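Local coordinates for protein 1,4-dihydroxy-2-naphthoyl-CoA hydrolase (Synechocystis sp., PDB 4K00) that hydrolyses 1,4-dihydroxy-2-naphthoyl-CoA to 1,4-dihydroxy-2-naphthoate and free CoA, a step in the making of phylloquinone (vitamin K1), at residues G75-V80 with S99-A104; S88-C93 with R122-L127; C93-I98 with R109-H114. All coordinates share one frame; numbering follows the deposited sequence. Where two conformers were deposited one is given.

In the fold
Strand 91-100 runs through all three contacts and shows how one strand of a hotdog-fold sheet meets different neighbours along its length. Contact 2 takes its beginning, contact 3 its middle and contact 1 its end; contacts 2 and 3 share Cys-93. Strand 77-86 flanks it in contact 1 and strand 106-118 in contact 3. The centres of contacts 1 and 2 are about 33 Å apart, on opposite sides of the chain's centre, and each is about 17 Å from that of contact 3. In chain order the segments are 75-80, 88-93, 93-98, 99-104, 109-114 and 122-127. The contacts thus tie two successive hairpins and residues 122-127 into the antiparallel sheet against which helix 26-43 packs, the core of the hotdog fold.

Contact 1: residues G75-V80 with S99-A104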
ATOM      1  N   GLY A  75       1.583 -15.366   6.706  1.00 20.61           N
ATOM      2  CA  GLY A  75       0.915 -16.651   6.750  1.00 22.50           C
ATOM      3  C   GLY A  75      -0.011 -16.825   7.939  1.00 23.43           C
ATOM      4  O   GLY A  75      -0.808 -17.748   7.951  1.00 20.30           O
ATOM      5  N   ASP A  76       0.084 -15.954   8.943  1.00 21.91           N
ATOM      6  CA  ASP A  76      -0.801 -16.066  10.106  1.00 20.85           C
ATOM      7  C   ASP A  76      -2.240 -15.861   9.659  1.00 24.34           C
ATOM      8  O   ASP A  76      -2.514 -15.104   8.724  1.00 22.81           O
ATOM      9  CB  ASP A  76      -0.451 -15.025  11.175  1.00 19.81           C
ATOM     10  CG  ASP A  76       0.828 -15.347  11.922  1.00 21.50           C
ATOM     11  OD1 ASP A  76       1.399 -16.438  11.706  1.00 23.45           O
ATOM     12  OD2 ASP A  76       1.257 -14.505  12.739  1.00 21.48           O
ATOM     13  N   ARG A  77      -3.163 -16.520  10.342  1.00 23.80           N
ATOM     14  CA  ARG A  77      -4.576 -16.258  10.144  1.00 24.15           C
ATOM     15  C   ARG A  77      -5.119 -15.497  11.347  1.00 23.87           C
ATOM     16  O   ARG A  77      -5.011 -15.952  12.488  1.00 26.38           O
ATOM     17  CB  ARG A  77      -5.334 -17.563   9.952  1.00 30.90           C
ATOM     18  CG  ARG A  77      -6.758 -17.367   9.456  1.00 43.72           C
ATOM     19  CD  ARG A  77      -7.358 -18.677   8.963  1.00 57.92           C
ATOM     20  NE  ARG A  77      -7.287 -19.720   9.982  1.00 68.89           N
ATOM     21  CZ  ARG A  77      -8.180 -19.873  10.956  1.00 69.77           C
ATOM     22  NH1 ARG A  77      -9.219 -19.049  11.042  1.00 64.71           N
ATOM     23  NH2 ARG A  77      -8.033 -20.847  11.845  1.00 71.31           N
ATOM     24  N   LEU A  78      -5.683 -14.327  11.082  1.00 19.18           N
ATOM     25  CA  LEU A  78      -6.086 -13.395  12.134  1.00 19.45           C
ATOM     26  C   LEU A  78      -7.602 -13.234  12.129  1.00 21.72           C
ATOM     27  O   LEU A  78      -8.258 -13.457  11.109  1.00 19.85           O
ATOM     28  CB  LEU A  78      -5.426 -12.038  11.925  1.00 19.20           C
ATOM     29  CG  LEU A  78      -3.913 -12.023  11.705  1.00 18.39           C
ATOM     30  CD1 LEU A  78      -3.445 -10.588  11.599  1.00 17.34           C
ATOM     31  CD2 LEU A  78      -3.182 -12.752  12.820  1.00 21.42           C
ATOM     32  N   LEU A  79      -8.153 -12.856  13.277  1.00 20.56           N
ATOM     33  CA  LEU A  79      -9.538 -12.411  13.373  1.00 20.76           C
ATOM     34  C   LEU A  79      -9.550 -10.939  13.758  1.00 19.75           C
ATOM     35  O   LEU A  79      -8.836 -10.520  14.668  1.00 17.55           O
ATOM     36  CB  LEU A  79     -10.280 -13.229  14.430  1.00 23.44           C
ATOM     37  CG  LEU A  79     -10.311 -14.741  14.197  1.00 23.84           C
ATOM     38  CD1 LEU A  79     -10.961 -15.460  15.365  1.00 25.68           C
ATOM     39  CD2 LEU A  79     -11.038 -15.051  12.899  1.00 26.49           C
ATOM     40  N   VAL A  80     -10.345 -10.155  13.045  1.00 17.99           N
ATOM     41  CA  VAL A  80     -10.621  -8.779  13.442  1.00 16.75           C
ATOM     42  C   VAL A  80     -12.056  -8.688  13.902  1.00 19.08           C
ATOM     43  O   VAL A  80     -12.983  -8.855  13.102  1.00 18.74           O
ATOM     44  CB  VAL A  80     -10.445  -7.785  12.286  1.00 18.66           C
ATOM     45  CG1 VAL A  80     -10.619  -6.358  12.810  1.00 19.12           C
ATOM     46  CG2 VAL A  80      -9.094  -7.970  11.611  1.00 19.79           C
ATOM     47  N   SER A  99      -6.778 -10.484  16.726  1.00 18.35           N
ATOM     48  CA  SER A  99      -6.236 -11.621  17.439  1.00 20.00           C
ATOM     49  C   SER A  99      -5.785 -12.700  16.461  1.00 21.72           C
ATOM     50  O   SER A  99      -6.241 -12.736  15.314  1.00 19.39           O
ATOM     51  CB  SER A  99      -7.286 -12.188  18.397  1.00 22.80           C
ATOM     52  OG  SER A  99      -8.459 -12.544  17.681  1.00 26.07           O
ATOM     53  N   GLN A 100      -4.907 -13.583  16.927  1.00 21.97           N
ATOM     54  CA  GLN A 100      -4.624 -14.841  16.227  1.00 24.23           C
ATOM     55  C   GLN A 100      -5.838 -15.756  16.275  1.00 25.63           C
ATOM     56  O   GLN A 100      -6.454 -15.929  17.326  1.00 26.38           O
ATOM     57  CB  GLN A 100      -3.433 -15.540  16.866  1.00 27.23           C
ATOM     58  CG  GLN A 100      -2.123 -14.779  16.739  1.00 26.55           C
ATOM     59  CD  GLN A 100      -1.506 -14.911  15.360  1.00 23.50           C
ATOM     60  OE1 GLN A 100      -2.011 -15.630  14.512  1.00 25.63           O
ATOM     61  NE2 GLN A 100      -0.418 -14.204  15.133  1.00 23.38           N
ATOM     62  N   ALA A 101      -6.190 -16.341  15.137  1.00 25.65           N
ATOM     63  CA  ALA A 101      -7.415 -17.114  15.049  1.00 30.02           C
ATOM     64  C   ALA A 101      -7.326 -18.323  15.974  1.00 36.04           C
ATOM     65  O   ALA A 101      -8.299 -18.679  16.625  1.00 41.01           O
ATOM     66  CB  ALA A 101      -7.676 -17.553  13.614  1.00 31.51           C
ATOM     67  N   GLU A 102      -6.156 -18.947  16.036  1.00 35.49           N
ATOM     68  CA  GLU A 102      -6.037 -20.258  16.678  1.00 43.28           C
ATOM     69  C   GLU A 102      -5.792 -20.125  18.179  1.00 41.20           C
ATOM     70  O   GLU A 102      -6.448 -20.778  18.986  1.00 45.08           O
ATOM     71  CB  GLU A 102      -4.899 -21.056  16.041  1.00 48.02           C
ATOM     72  CG  GLU A 102      -5.013 -21.195  14.530  1.00 54.59           C
ATOM     73  CD  GLU A 102      -5.980 -22.289  14.107  1.00 69.17           C
ATOM     74  OE1 GLU A 102      -6.222 -23.220  14.910  1.00 66.95           O
ATOM     75  OE2 GLU A 102      -6.496 -22.217  12.968  1.00 69.96           O
ATOM     76  N   SER A 103      -4.842 -19.274  18.544  1.00 35.41           N
ATOM     77  CA  SER A 103      -4.449 -19.112  19.937  1.00 37.01           C
ATOM     78  C   SER A 103      -5.286 -18.059  20.666  1.00 35.01           C
ATOM     79  O   SER A 103      -5.298 -18.021  21.891  1.00 35.34           O
ATOM     80  CB  SER A 103      -2.977 -18.717  20.015  1.00 36.55           C
ATOM     81  OG  SER A 103      -2.796 -17.388  19.558  1.00 33.20           O
ATOM     82  N   ALA A 104      -5.962 -17.199  19.909  1.00 33.58           N
ATOM     83  CA  ALA A 104      -6.741 -16.087  20.464  1.00 32.67           C
ATOM     84  C   ALA A 104      -5.867 -15.021  21.134  1.00 31.73           C
ATOM     85  O   ALA A 104      -6.376 -14.128  21.805  1.00 32.68           O
ATOM     86  CB  ALA A 104      -7.791 -16.594  21.444  1.00 34.00           C
TER
HETATM   87  O   HOH W   1      -4.051 -18.356  14.139  1.00 30.76           O
HETATM   88  O   HOH W   2     -10.153 -10.449  17.889  1.00 24.12           O
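CG of Arg-77 lies anti to the backbone N (chi1 -168°) and the chain bends at chi3 (55°), which sets NE; the guanidinium beyond it meets Ala-101 and Glu-102. In Gln-100 a bend at chi2 (-78°) places CD, and the amide it carries meets Asp-76. The Arg-77 guanidinium has the methyl CB of Ala-101 over one face, 3.4 Å from NH1, and Glu-102 OE2 near its plane at the edge. That carboxylate forms a salt bridge with NH2, its plane nearly perpendicular to the guanidinium; the modelled separation is too short to be taken literally. Gln-100 NE2 donates to Asp-76 OD2 at 2.9 Å, coming from above the carboxylate plane, and the same oxygen also bonds to the backbone N of His-73. These contacts lie in the hotdog sheet, at the end of the antiparallel hairpin of strands 77-86 and 91-100 away from its turn. Leu-79 and Ser-99 form a hydrogen-bonded pair, with Leu-79 N to Ser-99 O 2.8 Å and Ser-99 N to Leu-79 O 2.9 Å. Beyond them Ala-101 N still reaches Arg-77 O at 2.9 Å, and one water links Arg-77 O to Glu-102 N. Leu-79 CG packs 3.9 Å from Ala-101 CB.

Contact 2: residues S88-C93 with R122-L127; sequences SAHRFC and RKKAPL
His-90 and Lys-124 make the main side-chain contact, a CH-pi interaction in which the lysine's aliphatic chain lies over one face of the imidazole. Lys-124 CD is 3.6 Å from the ring centroid, offset toward the rim and nearest to NE2, while CG lies close to CD2 and CB close to CG of the ring. In His-90, chi1 (62°) sets CG between its own backbone N and carbonyl carbon, and the ring beyond it has Ser-88 OG over the other face, above its centre. The imidazole is thus sandwiched between a hydroxyl and a methylene chain. Lys-124 NZ is 4.3 Å from His-90 NE2, a proximity that might disfavour protonation of the ring.

The polar link across the contact is a backbone bond, Leu-127 N to Ala-89 O at 2.9 Å and nearly straight (166°). The same carbonyl oxygen also receives a CA-H...O contact from Pro-126 CA at 3.3 Å, and Leu-127 CG lies 3.5 Å from Ala-89 O. Through the Leu-127 to Ala-89 bond, residues 122-127 are tied to the start of strand 91-100 in the hotdog sheet, and His-90 and Ala-125 both bond through their backbones to Cys-116 of strand 106-118. Within the turn that leads into strand 91-100, Ser-88 OG accepts from His-90 N at 3.1 Å, an ST turn.

Apolar packing continues inward from there. Leu-127 CD2 meets the edge of the Phe-92 ring in its plane, 3.7 Å from CD2 of that ring. Phe-92 in turn stacks on the ring of His-114.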
ATOM      1  N   SER A  88     -23.434  10.011  17.531  1.00 21.97           N
ATOM      2  CA  SER A  88     -24.218  11.229  17.343  1.00 24.56           C
ATOM      3  C   SER A  88     -25.075  11.063  16.105  1.00 23.50           C
ATOM      4  O   SER A  88     -25.048  10.012  15.481  1.00 23.71           O
ATOM      5  CB  SER A  88     -23.308  12.453  17.194  1.00 26.67           C
ATOM      6  OG  SER A  88     -22.712  12.491  15.906  1.00 24.36           O
ATOM      7  N   ALA A  89     -25.844  12.086  15.754  1.00 24.57           N
ATOM      8  CA  ALA A  89     -26.670  12.029  14.553  1.00 25.46           C
ATOM      9  C   ALA A  89     -25.782  11.779  13.338  1.00 24.03           C
ATOM     10  O   ALA A  89     -26.218  11.193  12.353  1.00 24.91           O
ATOM     11  CB  ALA A  89     -27.460  13.327  14.374  1.00 27.33           C
ATOM     12  N   HIS A  90     -24.536  12.229  13.408  1.00 24.13           N
ATOM     13  CA  HIS A  90     -23.721  12.336  12.211  1.00 25.82           C
ATOM     14  C   HIS A  90     -22.443  11.512  12.304  1.00 23.47           C
ATOM     15  O   HIS A  90     -21.667  11.486  11.361  1.00 25.68           O
ATOM     16  CB  HIS A  90     -23.392  13.799  11.914  1.00 30.30           C
ATOM     17  CG  HIS A  90     -22.592  14.469  12.987  1.00 33.55           C
ATOM     18  ND1 HIS A  90     -23.164  15.265  13.956  1.00 39.10           N
ATOM     19  CD2 HIS A  90     -21.264  14.464  13.241  1.00 34.45           C
ATOM     20  CE1 HIS A  90     -22.221  15.715  14.767  1.00 39.56           C
ATOM     21  NE2 HIS A  90     -21.060  15.239  14.359  1.00 40.09           N
ATOM     22  N   ARG A  91     -22.236  10.831  13.429  1.00 22.67           N
ATOM     23  CA  ARG A  91     -20.968  10.161  13.712  1.00 22.76           C
ATOM     24  C   ARG A  91     -21.199   8.733  14.224  1.00 21.96           C
ATOM     25  O   ARG A  91     -22.071   8.491  15.057  1.00 19.93           O
ATOM     26  CB  ARG A  91     -20.169  10.948  14.757  1.00 23.03           C
ATOM     27  CG  ARG A  91     -18.779  10.399  15.025  1.00 25.11           C
ATOM     28  CD  ARG A  91     -17.862  11.394  15.736  1.00 30.04           C
ATOM     29  NE  ARG A  91     -18.389  11.829  17.021  1.00 32.46           N
ATOM     30  CZ  ARG A  91     -18.075  11.260  18.179  1.00 39.95           C
ATOM     31  NH1 ARG A  91     -17.237  10.229  18.202  1.00 46.78           N
ATOM     32  NH2 ARG A  91     -18.601  11.713  19.312  1.00 36.76           N
ATOM     33  N   PHE A  92     -20.397   7.800  13.736  1.00 20.73           N
ATOM     34  CA  PHE A  92     -20.318   6.488  14.349  1.00 20.73           C
ATOM     35  C   PHE A  92     -18.888   6.072  14.643  1.00 19.54           C
ATOM     36  O   PHE A  92     -17.923   6.627  14.082  1.00 18.46           O
ATOM     37  CB  PHE A  92     -21.061   5.425  13.534  1.00 19.93           C
ATOM     38  CG  PHE A  92     -20.486   5.153  12.168  1.00 19.80           C
ATOM     39  CD1 PHE A  92     -19.517   4.168  11.990  1.00 19.86           C
ATOM     40  CD2 PHE A  92     -20.950   5.827  11.052  1.00 18.63           C
ATOM     41  CE1 PHE A  92     -18.997   3.895  10.733  1.00 18.13           C
ATOM     42  CE2 PHE A  92     -20.431   5.563   9.794  1.00 19.16           C
ATOM     43  CZ  PHE A  92     -19.464   4.577   9.634  1.00 19.81           C
ATOM     44  N   CYS A  93     -18.751   5.069  15.503  0.50 18.45           N
ATOM     45  CA  CYS A  93     -17.452   4.672  16.030  0.50 17.98           C
ATOM     46  C   CYS A  93     -17.276   3.164  15.959  0.50 18.24           C
ATOM     47  O   CYS A  93     -18.078   2.417  16.527  0.50 16.68           O
ATOM     48  CB  CYS A  93     -17.323   5.109  17.484  0.50 19.36           C
ATOM     49  SG  CYS A  93     -17.554   6.879  17.735  0.50 18.47           S
ATOM     50  N   ARG A 122     -19.256  20.467   2.992  1.00 38.79           N
ATOM     51  CA  ARG A 122     -18.585  19.677   4.031  1.00 40.82           C
ATOM     52  C   ARG A 122     -19.155  19.959   5.426  1.00 36.78           C
ATOM     53  O   ARG A 122     -18.416  20.048   6.401  1.00 40.93           O
ATOM     54  CB  ARG A 122     -17.058  19.903   4.008  1.00 41.71           C
ATOM     55  CG  ARG A 122     -16.383  19.515   2.698  1.00 44.49           C
ATOM     56  CD  ARG A 122     -14.864  19.409   2.828  1.00 45.24           C
ATOM     57  NE  ARG A 122     -14.437  18.187   3.518  1.00 50.80           N
ATOM     58  CZ  ARG A 122     -14.283  16.997   2.939  1.00 47.98           C
ATOM     59  NH1 ARG A 122     -14.525  16.844   1.644  1.00 49.81           N
ATOM     60  NH2 ARG A 122     -13.894  15.948   3.661  1.00 47.70           N
ATOM     61  N   LYS A 123     -20.476  20.076   5.514  1.00 41.33           N
ATOM     62  CA  LYS A 123     -21.152  20.275   6.798  1.00 42.28           C
ATOM     63  C   LYS A 123     -21.769  18.969   7.300  1.00 38.18           C
ATOM     64  O   LYS A 123     -22.265  18.173   6.506  1.00 32.58           O
ATOM     65  CB  LYS A 123     -22.244  21.336   6.664  1.00 50.78           C
ATOM     66  CG  LYS A 123     -21.728  22.768   6.758  1.00 57.95           C
ATOM     67  CD  LYS A 123     -22.732  23.683   7.444  1.00 68.87           C
ATOM     68  CE  LYS A 123     -22.048  24.801   8.218  1.00 72.62           C
ATOM     69  NZ  LYS A 123     -21.760  25.977   7.356  1.00 76.96           N
ATOM     70  N   LYS A 124     -21.736  18.764   8.618  1.00 34.06           N
ATOM     71  CA  LYS A 124     -22.220  17.522   9.219  1.00 37.22           C
ATOM     72  C   LYS A 124     -23.653  17.264   8.782  1.00 31.94           C
ATOM     73  O   LYS A 124     -24.462  18.182   8.722  1.00 28.55           O
ATOM     74  CB  LYS A 124     -22.165  17.596  10.744  1.00 42.10           C
ATOM     75  CG  LYS A 124     -20.764  17.565  11.323  1.00 52.50           C
ATOM     76  CD  LYS A 124     -20.729  18.216  12.699  1.00 67.37           C
ATOM     77  CE  LYS A 124     -19.366  18.816  12.992  1.00 78.36           C
ATOM     78  NZ  LYS A 124     -18.272  17.945  12.479  1.00 79.56           N
ATOM     79  N   ALA A 125     -23.949  16.007   8.463  1.00 29.24           N
ATOM     80  CA  ALA A 125     -25.302  15.592   8.120  1.00 27.97           C
ATOM     81  C   ALA A 125     -25.645  14.295   8.845  1.00 27.74           C
ATOM     82  O   ALA A 125     -24.747  13.544   9.234  1.00 25.02           O
ATOM     83  CB  ALA A 125     -25.414  15.387   6.624  1.00 28.71           C
ATOM     84  N   PRO A 126     -26.950  14.023   9.023  1.00 29.20           N
ATOM     85  CA  PRO A 126     -27.365  12.768   9.657  1.00 27.25           C
ATOM     86  C   PRO A 126     -26.894  11.578   8.846  1.00 25.87           C
ATOM     87  O   PRO A 126     -26.909  11.627   7.617  1.00 23.61           O
ATOM     88  CB  PRO A 126     -28.902  12.860   9.667  1.00 30.16           C
ATOM     89  CG  PRO A 126     -29.203  14.307   9.520  1.00 31.97           C
ATOM     90  CD  PRO A 126     -28.095  14.869   8.677  1.00 30.39           C
ATOM     91  N   LEU A 127     -26.458  10.527   9.530  1.00 24.18           N
ATOM     92  CA  LEU A 127     -26.112   9.278   8.873  1.00 24.87           C
ATOM     93  C   LEU A 127     -27.248   8.850   7.952  1.00 25.28           C
ATOM     94  O   LEU A 127     -28.416   9.064   8.263  1.00 26.54           O
ATOM     95  CB  LEU A 127     -25.839   8.196   9.920  1.00 24.40           C
ATOM     96  CG  LEU A 127     -24.670   8.438  10.881  1.00 26.09           C
ATOM     97  CD1 LEU A 127     -24.595   7.305  11.892  1.00 23.74           C
ATOM     98  CD2 LEU A 127     -23.347   8.544  10.126  1.00 29.00           C
TER

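Contact 3: residues C93-I98 with R109-H114; sequences CCDYEI and RAQTHH
The antiparallel hairpin of strands 91-100 and 106-118 lies in the middle of the hotdog sheet, where the axes of segments 93-98 and 109-114 come within 4.7 Å. Cys-94 with Thr-112 and Tyr-96 with Ala-110 are the hydrogen-bonded pairs of these segments; Cys-94 N to Thr-112 O is 2.8 Å and Tyr-96 N to Ala-110 O is 2.9 Å. These four side chains share one face, on which Tyr-96 and Ala-110 pack against Cys-33 of helix 26-43. The opposite face carries Cys-93, Asp-95, Gln-111 and His-113. There, in one of the two conformers of Cys-93, SG sits over the centre of the His-113 ring, 3.8 Å from its centroid. Asp-95 and Gln-111 run side by side, pointing the same way, and Gln-111 NE2 donates to Asp-95 OD1 at 2.7 Å from the syn side but tilted out of the carboxylate plane.

On the helix-packed face, Tyr-96 crosses Thr-112 at about a right angle and presents its ring edge to the strand beside it. Thr-112 OG1, set between its backbone N and carbonyl carbon (chi1 59°), is hydrogen-bonded by two groups: Tyr-96 OH lies 2.7 Å from this oxygen and His-114 NE2 lies 2.8 Å from it.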
ATOM      1  N   CYS A  93     -18.751   5.069  15.503  0.50 18.45           N
ATOM      2  CA  CYS A  93     -17.452   4.672  16.030  0.50 17.98           C
ATOM      3  C   CYS A  93     -17.276   3.164  15.959  0.50 18.24           C
ATOM      4  O   CYS A  93     -18.078   2.417  16.527  0.50 16.68           O
ATOM      5  CB  CYS A  93     -17.323   5.109  17.484  0.50 19.36           C
ATOM      6  SG  CYS A  93     -17.554   6.879  17.735  0.50 18.47           S
ATOM      7  N   CYS A  94     -16.216   2.736  15.278  1.00 17.99           N
ATOM      8  CA  CYS A  94     -15.857   1.327  15.180  1.00 17.46           C
ATOM      9  C   CYS A  94     -14.751   0.984  16.180  1.00 20.04           C
ATOM     10  O   CYS A  94     -13.755   1.701  16.287  1.00 20.51           O
ATOM     11  CB  CYS A  94     -15.359   1.022  13.771  1.00 18.19           C
ATOM     12  SG  CYS A  94     -16.584   1.247  12.462  1.00 20.39           S
ATOM     13  N   ASP A  95     -14.946  -0.115  16.906  1.00 21.40           N
ATOM     14  CA  ASP A  95     -13.970  -0.638  17.877  1.00 21.58           C
ATOM     15  C   ASP A  95     -13.515  -1.997  17.426  1.00 20.51           C
ATOM     16  O   ASP A  95     -14.342  -2.849  17.106  1.00 19.26           O
ATOM     17  CB  ASP A  95     -14.620  -0.817  19.243  1.00 25.31           C
ATOM     18  CG  ASP A  95     -14.500   0.396  20.104  1.00 34.97           C
ATOM     19  OD1 ASP A  95     -13.406   0.609  20.670  1.00 44.98           O
ATOM     20  OD2 ASP A  95     -15.507   1.118  20.230  1.00 35.34           O
ATOM     21  N   TYR A  96     -12.201  -2.201  17.391  1.00 18.84           N
ATOM     22  CA  TYR A  96     -11.637  -3.412  16.798  1.00 17.48           C
ATOM     23  C   TYR A  96     -10.730  -4.091  17.798  1.00 18.15           C
ATOM     24  O   TYR A  96      -9.984  -3.428  18.514  1.00 20.40           O
ATOM     25  CB  TYR A  96     -10.808  -3.092  15.553  1.00 16.02           C
ATOM     26  CG  TYR A  96     -11.436  -2.180  14.522  1.00 16.14           C
ATOM     27  CD1 TYR A  96     -11.365  -0.795  14.639  1.00 17.03           C
ATOM     28  CD2 TYR A  96     -12.058  -2.708  13.399  1.00 16.99           C
ATOM     29  CE1 TYR A  96     -11.921   0.036  13.675  1.00 16.38           C
ATOM     30  CE2 TYR A  96     -12.603  -1.888  12.425  1.00 16.48           C
ATOM     31  CZ  TYR A  96     -12.528  -0.517  12.563  1.00 16.42           C
ATOM     32  OH  TYR A  96     -13.075   0.298  11.598  1.00 18.66           O
ATOM     33  N   GLU A  97     -10.776  -5.416  17.825  1.00 18.85           N
ATOM     34  CA  GLU A  97      -9.689  -6.206  18.401  1.00 22.15           C
ATOM     35  C   GLU A  97      -9.158  -7.161  17.357  1.00 21.36           C
ATOM     36  O   GLU A  97      -9.944  -7.816  16.670  1.00 18.89           O
ATOM     37  CB  GLU A  97     -10.181  -7.043  19.581  1.00 27.03           C
ATOM     38  CG  GLU A  97     -10.722  -6.250  20.748  1.00 31.70           C
ATOM     39  CD  GLU A  97     -10.794  -7.083  22.015  1.00 39.10           C
ATOM     40  OE1 GLU A  97     -11.176  -8.267  21.930  1.00 38.04           O
ATOM     41  OE2 GLU A  97     -10.447  -6.564  23.088  1.00 41.84           O
ATOM     42  N   ILE A  98      -7.828  -7.233  17.244  1.00 18.17           N
ATOM     43  CA  ILE A  98      -7.181  -8.144  16.300  1.00 18.63           C
ATOM     44  C   ILE A  98      -6.463  -9.242  17.068  1.00 18.80           C
ATOM     45  O   ILE A  98      -5.645  -8.969  17.955  1.00 18.10           O
ATOM     46  CB  ILE A  98      -6.172  -7.420  15.381  1.00 18.78           C
ATOM     47  CG1 ILE A  98      -6.836  -6.224  14.704  1.00 19.44           C
ATOM     48  CG2 ILE A  98      -5.622  -8.381  14.330  1.00 19.68           C
ATOM     49  CD1 ILE A  98      -5.881  -5.366  13.896  1.00 20.41           C
ATOM     50  N   ARG A 109      -5.566  -3.464  19.545  1.00 20.24           N
ATOM     51  CA  ARG A 109      -6.906  -2.879  19.636  1.00 18.44           C
ATOM     52  C   ARG A 109      -6.894  -1.554  18.869  1.00 20.71           C
ATOM     53  O   ARG A 109      -5.856  -0.897  18.771  1.00 20.70           O
ATOM     54  CB  ARG A 109      -7.292  -2.618  21.099  1.00 20.29           C
ATOM     55  CG  ARG A 109      -6.532  -1.454  21.730  1.00 22.55           C
ATOM     56  CD  ARG A 109      -6.947  -1.169  23.165  1.00 26.01           C
ATOM     57  NE  ARG A 109      -6.140  -0.092  23.728  1.00 28.41           N
ATOM     58  CZ  ARG A 109      -6.285   0.409  24.948  1.00 33.32           C
ATOM     59  NH1 ARG A 109      -7.209  -0.071  25.765  1.00 30.62           N
ATOM     60  NH2 ARG A 109      -5.498   1.399  25.353  1.00 40.15           N
ATOM     61  N   ALA A 110      -8.039  -1.171  18.316  1.00 19.23           N
ATOM     62  CA  ALA A 110      -8.114   0.048  17.511  1.00 20.48           C
ATOM     63  C   ALA A 110      -9.513   0.659  17.560  1.00 20.94           C
ATOM     64  O   ALA A 110     -10.487   0.005  17.968  1.00 17.19           O
ATOM     65  CB  ALA A 110      -7.719  -0.242  16.065  1.00 17.82           C
ATOM     66  N   GLN A 111      -9.589   1.923  17.149  1.00 18.52           N
ATOM     67  CA  GLN A 111     -10.852   2.624  16.957  1.00 18.71           C
ATOM     68  C   GLN A 111     -10.764   3.461  15.693  1.00 20.73           C
ATOM     69  O   GLN A 111      -9.700   3.993  15.374  1.00 20.63           O
ATOM     70  CB  GLN A 111     -11.147   3.537  18.132  1.00 23.50           C
ATOM     71  CG  GLN A 111     -11.503   2.811  19.410  1.00 28.74           C
ATOM     72  CD  GLN A 111     -12.085   3.740  20.466  1.00 37.27           C
ATOM     73  OE1 GLN A 111     -11.913   4.960  20.402  1.00 37.82           O
ATOM     74  NE2 GLN A 111     -12.768   3.160  21.453  1.00 32.76           N
ATOM     75  N   THR A 112     -11.864   3.532  14.947  1.00 19.60           N
ATOM     76  CA  THR A 112     -12.019   4.538  13.897  1.00 18.02           C
ATOM     77  C   THR A 112     -13.360   5.259  14.073  1.00 18.51           C
ATOM     78  O   THR A 112     -14.345   4.643  14.448  1.00 22.52           O
ATOM     79  CB  THR A 112     -11.927   3.919  12.485  1.00 21.73           C
ATOM     80  OG1 THR A 112     -12.932   2.910  12.308  1.00 18.68           O
ATOM     81  CG2 THR A 112     -10.553   3.294  12.238  1.00 21.00           C
ATOM     82  N   HIS A 113     -13.374   6.569  13.844  1.00 18.06           N
ATOM     83  CA  HIS A 113     -14.592   7.370  13.895  1.00 18.82           C
ATOM     84  C   HIS A 113     -14.856   7.926  12.504  1.00 19.08           C
ATOM     85  O   HIS A 113     -13.921   8.343  11.789  1.00 20.63           O
ATOM     86  CB  HIS A 113     -14.457   8.566  14.844  1.00 20.66           C
ATOM     87  CG  HIS A 113     -14.145   8.211  16.265  1.00 23.77           C
ATOM     88  ND1 HIS A 113     -13.977   6.915  16.705  1.00 28.24           N
ATOM     89  CD2 HIS A 113     -13.964   9.000  17.350  1.00 23.31           C
ATOM     90  CE1 HIS A 113     -13.703   6.922  18.000  1.00 24.85           C
ATOM     91  NE2 HIS A 113     -13.696   8.173  18.415  1.00 27.74           N
ATOM     92  N   HIS A 114     -16.129   7.965  12.150  1.00 17.15           N
ATOM     93  CA  HIS A 114     -16.571   8.282  10.803  1.00 18.29           C
ATOM     94  C   HIS A 114     -17.730   9.254  10.910  1.00 20.00           C
ATOM     95  O   HIS A 114     -18.612   9.109  11.776  1.00 18.76           O
ATOM     96  CB  HIS A 114     -17.073   7.021  10.090  1.00 19.38           C
ATOM     97  CG  HIS A 114     -16.145   5.851  10.185  1.00 18.29           C
ATOM     98  ND1 HIS A 114     -15.504   5.324   9.086  1.00 21.21           N
ATOM     99  CD2 HIS A 114     -15.770   5.090  11.241  1.00 19.07           C
ATOM    100  CE1 HIS A 114     -14.771   4.290   9.462  1.00 22.22           C
ATOM    101  NE2 HIS A 114     -14.905   4.135  10.768  1.00 17.69           N
TER